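Local coordinates for beta-lactamase-like protein (Koribacter versatilis, PDB 6B9V) that probably acts as a metal-dependent diphosphatase of the PhnP family with a metallo-beta-lactamase-like fold, cleaving reactive FAD photoproducts, at residues P33-Q45 / I53-E66. Residues are numbered along the deposited sequence; the frame is centred on the assembly and turned at random.
Sequences PHDRRLRPSVMVQ and IDTTPDFREQALRE
Arg39 holds Asp58 side-on with two nitrogens where the loop entering strand 41-46 of a metallo-beta-lactamase fold packs against the Thr56-Phe59 turn and along one side of helix 59-66: NE meets Asp58 OD2 at 2.7 Å, and NH2 reaches Asp58 OD1 at 3.2 Å. The planes stand 44° apart: both oxygens lie near the guanidinium plane, but NE and NH2 meet the carboxylate from outside its own plane. Bends at chi2 and chi3 fold the arginine back, and Pro57 CG sits over one guanidinium face. The anti lone pair of Asp58 OD2 takes the backbone N of Arg39 as well, at 2.8 Å, so one oxygen fixes main chain and side chain together. Leu38 lays CB near that same OD2 and sends CD1 over a face of the Arg65 guanidinium, offset toward its rim and 3.4 Å from Arg65 NH2; CD1 also lies against Glu61 CD, at 3.6 Å. Beyond the segments, Asp254 pairs with Arg65, and Arg39 NH1 makes a salt bridge to Asp89 of the second subunit, so the same guanidinium also reaches the subunit interface. Ile53 pairs with Val42 as antiparallel strand neighbours; its N donates to Val42 O at 2.9 Å, and their side chains run alongside each other. Near the manganese site, water 2 bridges Pro40 O and Asp54 OD2, an oxygen also hydrogen-bonded to Thr77 and to the manganese ligand His83. Gln62 ties the helix back to the loop: NE2 donates to Arg39 O at 3.0 Å, while OE1 accepts from Thr56 OG1, 45° out of the carbonyl plane.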
loop_
_atom_site.group_PDB
_atom_site.type_symbol
_atom_site.label_atom_id
_atom_site.label_comp_id
_atom_site.label_asym_id
_atom_site.label_seq_id
_atom_site.Cartn_x
_atom_site.Cartn_y
_atom_site.Cartn_z
ATOM N N PRO A 33 0.144 -21.051 -2.240
ATOM C CA PRO A 33 -0.529 -19.818 -1.805
ATOM C C PRO A 33 -0.027 -19.284 -0.457
ATOM O O PRO A 33 0.003 -18.066 -0.243
ATOM C CB PRO A 33 -2.004 -20.241 -1.699
ATOM C CG PRO A 33 -2.127 -21.388 -2.642
ATOM C CD PRO A 33 -0.811 -22.109 -2.611
ATOM N N HIS A 34 0.385 -20.171 0.445
ATOM C CA HIS A 34 0.816 -19.708 1.769
ATOM C C HIS A 34 2.215 -19.082 1.720
ATOM O O HIS A 34 2.650 -18.466 2.682
ATOM C CB HIS A 34 0.788 -20.859 2.787
ATOM C CG HIS A 34 -0.604 -21.289 3.174
ATOM N ND1 HIS A 34 -1.726 -20.607 2.780
ATOM C CD2 HIS A 34 -1.032 -22.341 3.919
ATOM C CE1 HIS A 34 -2.804 -21.215 3.267
ATOM N NE2 HIS A 34 -2.407 -22.267 3.954
ATOM N N ASP A 35 2.910 -19.224 0.594
ATOM C CA ASP A 35 4.184 -18.529 0.421
ATOM C C ASP A 35 3.978 -17.098 -0.091
ATOM O O ASP A 35 4.943 -16.363 -0.269
ATOM C CB ASP A 35 5.110 -19.301 -0.536
ATOM C CG ASP A 35 5.861 -20.437 0.157
ATOM O OD1 ASP A 35 6.246 -20.283 1.330
ATOM O OD2 ASP A 35 6.077 -21.487 -0.483
ATOM N N ARG A 36 2.723 -16.719 -0.347
ATOM C CA ARG A 36 2.386 -15.336 -0.650
ATOM C C ARG A 36 1.976 -14.665 0.639
ATOM O O ARG A 36 1.011 -15.087 1.282
ATOM C CB ARG A 36 1.257 -15.234 -1.680
ATOM C CG ARG A 36 0.850 -13.800 -2.028
ATOM C CD ARG A 36 -0.399 -13.790 -2.958
ATOM N NE ARG A 36 -0.709 -12.478 -3.543
ATOM C CZ ARG A 36 -1.347 -11.501 -2.897
ATOM N NH1 ARG A 36 -1.714 -11.673 -1.636
ATOM N NH2 ARG A 36 -1.604 -10.344 -3.499
ATOM N N ARG A 37 2.712 -13.625 1.019
ATOM C CA ARG A 37 2.518 -13.008 2.324
ATOM C C ARG A 37 2.483 -11.478 2.246
ATOM O O ARG A 37 3.464 -10.855 1.851
ATOM C CB ARG A 37 3.639 -13.447 3.277
ATOM C CG ARG A 37 3.890 -14.964 3.346
ATOM C CD ARG A 37 4.900 -15.238 4.495
ATOM N NE ARG A 37 5.281 -16.642 4.577
ATOM C CZ ARG A 37 4.607 -17.581 5.242
ATOM N NH1 ARG A 37 3.483 -17.289 5.884
ATOM N NH2 ARG A 37 5.059 -18.827 5.260
ATOM N N LEU A 38 1.357 -10.879 2.632
ATOM C CA LEU A 38 1.288 -9.417 2.750
ATOM C C LEU A 38 1.923 -8.947 4.062
ATOM O O LEU A 38 2.319 -9.768 4.902
ATOM C CB LEU A 38 -0.164 -8.936 2.669
ATOM C CG LEU A 38 -0.908 -9.402 1.418
ATOM C CD1 LEU A 38 -2.349 -8.867 1.396
ATOM C CD2 LEU A 38 -0.147 -8.959 0.158
ATOM N N ARG A 39 2.054 -7.640 4.244
ATOM C CA ARG A 39 2.713 -7.106 5.406
ATOM C C ARG A 39 1.954 -7.416 6.726
ATOM O O ARG A 39 0.796 -7.693 6.679
ATOM C CB ARG A 39 3.026 -5.605 5.242
ATOM C CG ARG A 39 4.365 -5.299 4.569
ATOM C CD ARG A 39 4.545 -5.926 3.218
ATOM N NE ARG A 39 3.834 -5.233 2.164
ATOM C CZ ARG A 39 4.297 -4.221 1.472
ATOM N NH1 ARG A 39 5.509 -3.738 1.679
ATOM N NH2 ARG A 39 3.550 -3.660 0.591
ATOM N N PRO A 40 2.639 -7.342 7.870
ATOM C CA PRO A 40 2.114 -8.042 9.057
ATOM C C PRO A 40 1.041 -7.314 9.883
ATOM O O PRO A 40 1.248 -6.180 10.317
ATOM C CB PRO A 40 3.386 -8.279 9.901
ATOM C CG PRO A 40 4.287 -7.126 9.571
ATOM C CD PRO A 40 4.018 -6.839 8.078
ATOM N N SER A 41 -0.091 -7.994 10.110
ATOM C CA SER A 41 -1.269 -7.397 10.775
ATOM C C SER A 41 -2.296 -8.476 11.095
ATOM O O SER A 41 -2.419 -9.444 10.348
ATOM C CB SER A 41 -1.918 -6.319 9.884
ATOM O OG SER A 41 -3.135 -5.839 10.432
ATOM N N VAL A 42 -3.026 -8.318 12.201
ATOM C CA VAL A 42 -4.127 -9.221 12.513
ATOM C C VAL A 42 -5.334 -8.382 12.916
ATOM O O VAL A 42 -5.183 -7.218 13.296
ATOM C CB VAL A 42 -3.812 -10.221 13.670
ATOM C CG1 VAL A 42 -2.661 -11.127 13.299
ATOM C CG2 VAL A 42 -3.510 -9.489 14.980
ATOM N N MET A 43 -6.523 -8.972 12.814
ATOM C CA MET A 43 -7.696 -8.367 13.431
ATOM C C MET A 43 -8.354 -9.329 14.407
ATOM O O MET A 43 -8.203 -10.543 14.305
ATOM C CB MET A 43 -8.702 -7.917 12.367
ATOM C CG MET A 43 -9.191 -9.028 11.474
ATOM S SD MET A 43 -10.548 -8.420 10.432
ATOM C CE MET A 43 -11.210 -9.936 9.751
ATOM N N VAL A 44 -9.080 -8.758 15.361
ATOM C CA VAL A 44 -9.735 -9.500 16.417
ATOM C C VAL A 44 -11.202 -9.124 16.425
ATOM O O VAL A 44 -11.537 -7.946 16.524
ATOM C CB VAL A 44 -9.117 -9.190 17.802
ATOM C CG1 VAL A 44 -9.790 -10.019 18.881
ATOM C CG2 VAL A 44 -7.600 -9.424 17.793
ATOM N N GLN A 45 -12.076 -10.114 16.315
ATOM C CA GLN A 45 -13.511 -9.859 16.278
ATOM C C GLN A 45 -14.201 -10.462 17.482
ATOM O O GLN A 45 -13.952 -11.617 17.838
ATOM C CB GLN A 45 -14.127 -10.414 14.993
ATOM C CG GLN A 45 -13.761 -9.609 13.786
ATOM C CD GLN A 45 -14.083 -10.319 12.501
ATOM O OE1 GLN A 45 -13.614 -11.425 12.267
ATOM N NE2 GLN A 45 -14.905 -9.691 11.665
ATOM N N ILE A 53 -4.946 -4.590 14.557
ATOM C CA ILE A 53 -3.610 -4.353 15.077
ATOM C C ILE A 53 -2.718 -4.047 13.892
ATOM O O ILE A 53 -2.434 -4.942 13.076
ATOM C CB ILE A 53 -3.049 -5.557 15.888
ATOM C CG1 ILE A 53 -3.961 -5.867 17.080
ATOM C CG2 ILE A 53 -1.634 -5.250 16.385
ATOM C CD1 ILE A 53 -3.449 -6.998 17.968
ATOM N N ASP A 54 -2.332 -2.767 13.812
ATOM C CA ASP A 54 -1.442 -2.180 12.785
ATOM C C ASP A 54 -2.151 -1.955 11.441
ATOM O O ASP A 54 -3.066 -2.680 11.072
ATOM C CB ASP A 54 -0.177 -3.039 12.591
ATOM C CG ASP A 54 0.794 -2.925 13.772
ATOM O OD1 ASP A 54 0.665 -1.962 14.558
ATOM O OD2 ASP A 54 1.686 -3.786 13.917
ATOM N N THR A 55 -1.731 -0.918 10.726
ATOM C CA THR A 55 -2.298 -0.626 9.416
ATOM C C THR A 55 -1.194 -0.667 8.376
ATOM O O THR A 55 -0.535 0.345 8.133
ATOM C CB THR A 55 -2.990 0.752 9.375
ATOM O OG1 THR A 55 -2.075 1.764 9.802
ATOM C CG2 THR A 55 -4.237 0.762 10.274
ATOM N N THR A 56 -0.996 -1.838 7.773
ATOM C CA THR A 56 0.123 -2.050 6.862
ATOM C C THR A 56 -0.143 -1.369 5.526
ATOM O O THR A 56 -1.274 -1.026 5.225
ATOM C CB THR A 56 0.393 -3.560 6.601
ATOM O OG1 THR A 56 -0.507 -4.058 5.590
ATOM C CG2 THR A 56 0.271 -4.382 7.893
ATOM N N PRO A 57 0.907 -1.163 4.729
ATOM C CA PRO A 57 0.696 -0.652 3.373
ATOM C C PRO A 57 -0.244 -1.527 2.544
ATOM O O PRO A 57 -0.735 -1.052 1.517
ATOM C CB PRO A 57 2.107 -0.648 2.773
ATOM C CG PRO A 57 2.956 -1.538 3.727
ATOM C CD PRO A 57 2.338 -1.280 5.060
ATOM N N ASP A 58 -0.493 -2.766 2.965
ATOM C CA ASP A 58 -1.458 -3.624 2.262
ATOM C C ASP A 58 -2.870 -3.556 2.831
ATOM O O ASP A 58 -3.706 -4.389 2.502
ATOM C CB ASP A 58 -0.978 -5.089 2.276
ATOM C CG ASP A 58 0.357 -5.260 1.591
ATOM O OD1 ASP A 58 0.540 -4.677 0.497
ATOM O OD2 ASP A 58 1.242 -5.961 2.140
ATOM N N PHE A 59 -3.152 -2.550 3.650
ATOM C CA PHE A 59 -4.435 -2.541 4.346
ATOM C C PHE A 59 -5.645 -2.547 3.407
ATOM O O PHE A 59 -6.601 -3.266 3.661
ATOM C CB PHE A 59 -4.553 -1.351 5.301
ATOM C CG PHE A 59 -5.924 -1.247 5.917
ATOM C CD1 PHE A 59 -6.329 -2.154 6.888
ATOM C CD2 PHE A 59 -6.828 -0.298 5.471
ATOM C CE1 PHE A 59 -7.603 -2.098 7.424
ATOM C CE2 PHE A 59 -8.122 -0.241 6.006
ATOM C CZ PHE A 59 -8.501 -1.134 6.982
ATOM N N ARG A 60 -5.633 -1.766 2.330
ATOM C CA ARG A 60 -6.803 -1.803 1.431
ATOM C C ARG A 60 -7.100 -3.242 0.955
ATOM O O ARG A 60 -8.238 -3.727 1.072
ATOM C CB ARG A 60 -6.606 -0.881 0.213
ATOM C CG ARG A 60 -7.759 -1.005 -0.805
ATOM C CD ARG A 60 -7.631 0.042 -1.917
ATOM N NE ARG A 60 -8.634 -0.167 -2.965
ATOM C CZ ARG A 60 -8.516 -1.022 -3.974
ATOM N NH1 ARG A 60 -7.420 -1.761 -4.106
ATOM N NH2 ARG A 60 -9.510 -1.140 -4.852
ATOM N N GLU A 61 -6.066 -3.922 0.449
ATOM C CA GLU A 61 -6.198 -5.301 -0.028
ATOM C C GLU A 61 -6.680 -6.231 1.095
ATOM O O GLU A 61 -7.542 -7.088 0.877
ATOM C CB GLU A 61 -4.859 -5.819 -0.598
ATOM C CG GLU A 61 -4.915 -7.279 -1.143
ATOM C CD GLU A 61 -3.611 -7.767 -1.846
ATOM O OE1 GLU A 61 -2.671 -6.964 -2.138
ATOM O OE2 GLU A 61 -3.536 -8.986 -2.128
ATOM N N GLN A 62 -6.105 -6.066 2.285
ATOM C CA GLN A 62 -6.455 -6.920 3.435
ATOM C C GLN A 62 -7.932 -6.750 3.837
ATOM O O GLN A 62 -8.653 -7.732 4.107
ATOM C CB GLN A 62 -5.511 -6.632 4.626
ATOM C CG GLN A 62 -4.038 -7.069 4.336
ATOM C CD GLN A 62 -2.987 -6.552 5.326
ATOM O OE1 GLN A 62 -3.089 -5.449 5.852
ATOM N NE2 GLN A 62 -1.926 -7.356 5.544
ATOM N N ALA A 63 -8.379 -5.499 3.849
ATOM C CA ALA A 63 -9.759 -5.184 4.191
ATOM C C ALA A 63 -10.737 -5.715 3.140
ATOM O O ALA A 63 -11.770 -6.284 3.476
ATOM C CB ALA A 63 -9.934 -3.664 4.361
ATOM N N LEU A 64 -10.415 -5.527 1.867
ATOM C CA LEU A 64 -11.301 -5.995 0.801
ATOM C C LEU A 64 -11.411 -7.505 0.833
ATOM O O LEU A 64 -12.498 -8.062 0.719
ATOM C CB LEU A 64 -10.791 -5.530 -0.573
ATOM C CG LEU A 64 -10.905 -4.036 -0.843
ATOM C CD1 LEU A 64 -10.188 -3.701 -2.150
ATOM C CD2 LEU A 64 -12.399 -3.629 -0.908
ATOM N N ARG A 65 -10.259 -8.150 1.009
ATOM C CA ARG A 65 -10.131 -9.594 1.149
ATOM C C ARG A 65 -11.055 -10.167 2.216
ATOM O O ARG A 65 -11.651 -11.244 2.052
ATOM C CB ARG A 65 -8.679 -9.914 1.537
ATOM C CG ARG A 65 -8.112 -11.162 1.025
ATOM C CD ARG A 65 -6.660 -10.907 0.731
ATOM N NE ARG A 65 -5.815 -10.833 1.925
ATOM C CZ ARG A 65 -4.641 -11.445 1.972
ATOM N NH1 ARG A 65 -4.253 -12.132 0.910
ATOM N NH2 ARG A 65 -3.869 -11.389 3.046
ATOM N N GLU A 66 -11.125 -9.469 3.343
ATOM C CA GLU A 66 -11.907 -9.987 4.457
ATOM C C GLU A 66 -13.287 -9.349 4.619
ATOM O O GLU A 66 -13.999 -9.640 5.590
ATOM C CB GLU A 66 -11.116 -9.823 5.748
ATOM C CG GLU A 66 -9.874 -10.693 5.792
ATOM C CD GLU A 66 -10.210 -12.153 6.034
ATOM O OE1 GLU A 66 -9.329 -13.020 5.832
ATOM O OE2 GLU A 66 -11.361 -12.431 6.435
HETATM O O HOH W 1 -1.724 -13.152 0.516
HETATM O O HOH W 2 1.706 -6.217 12.899
#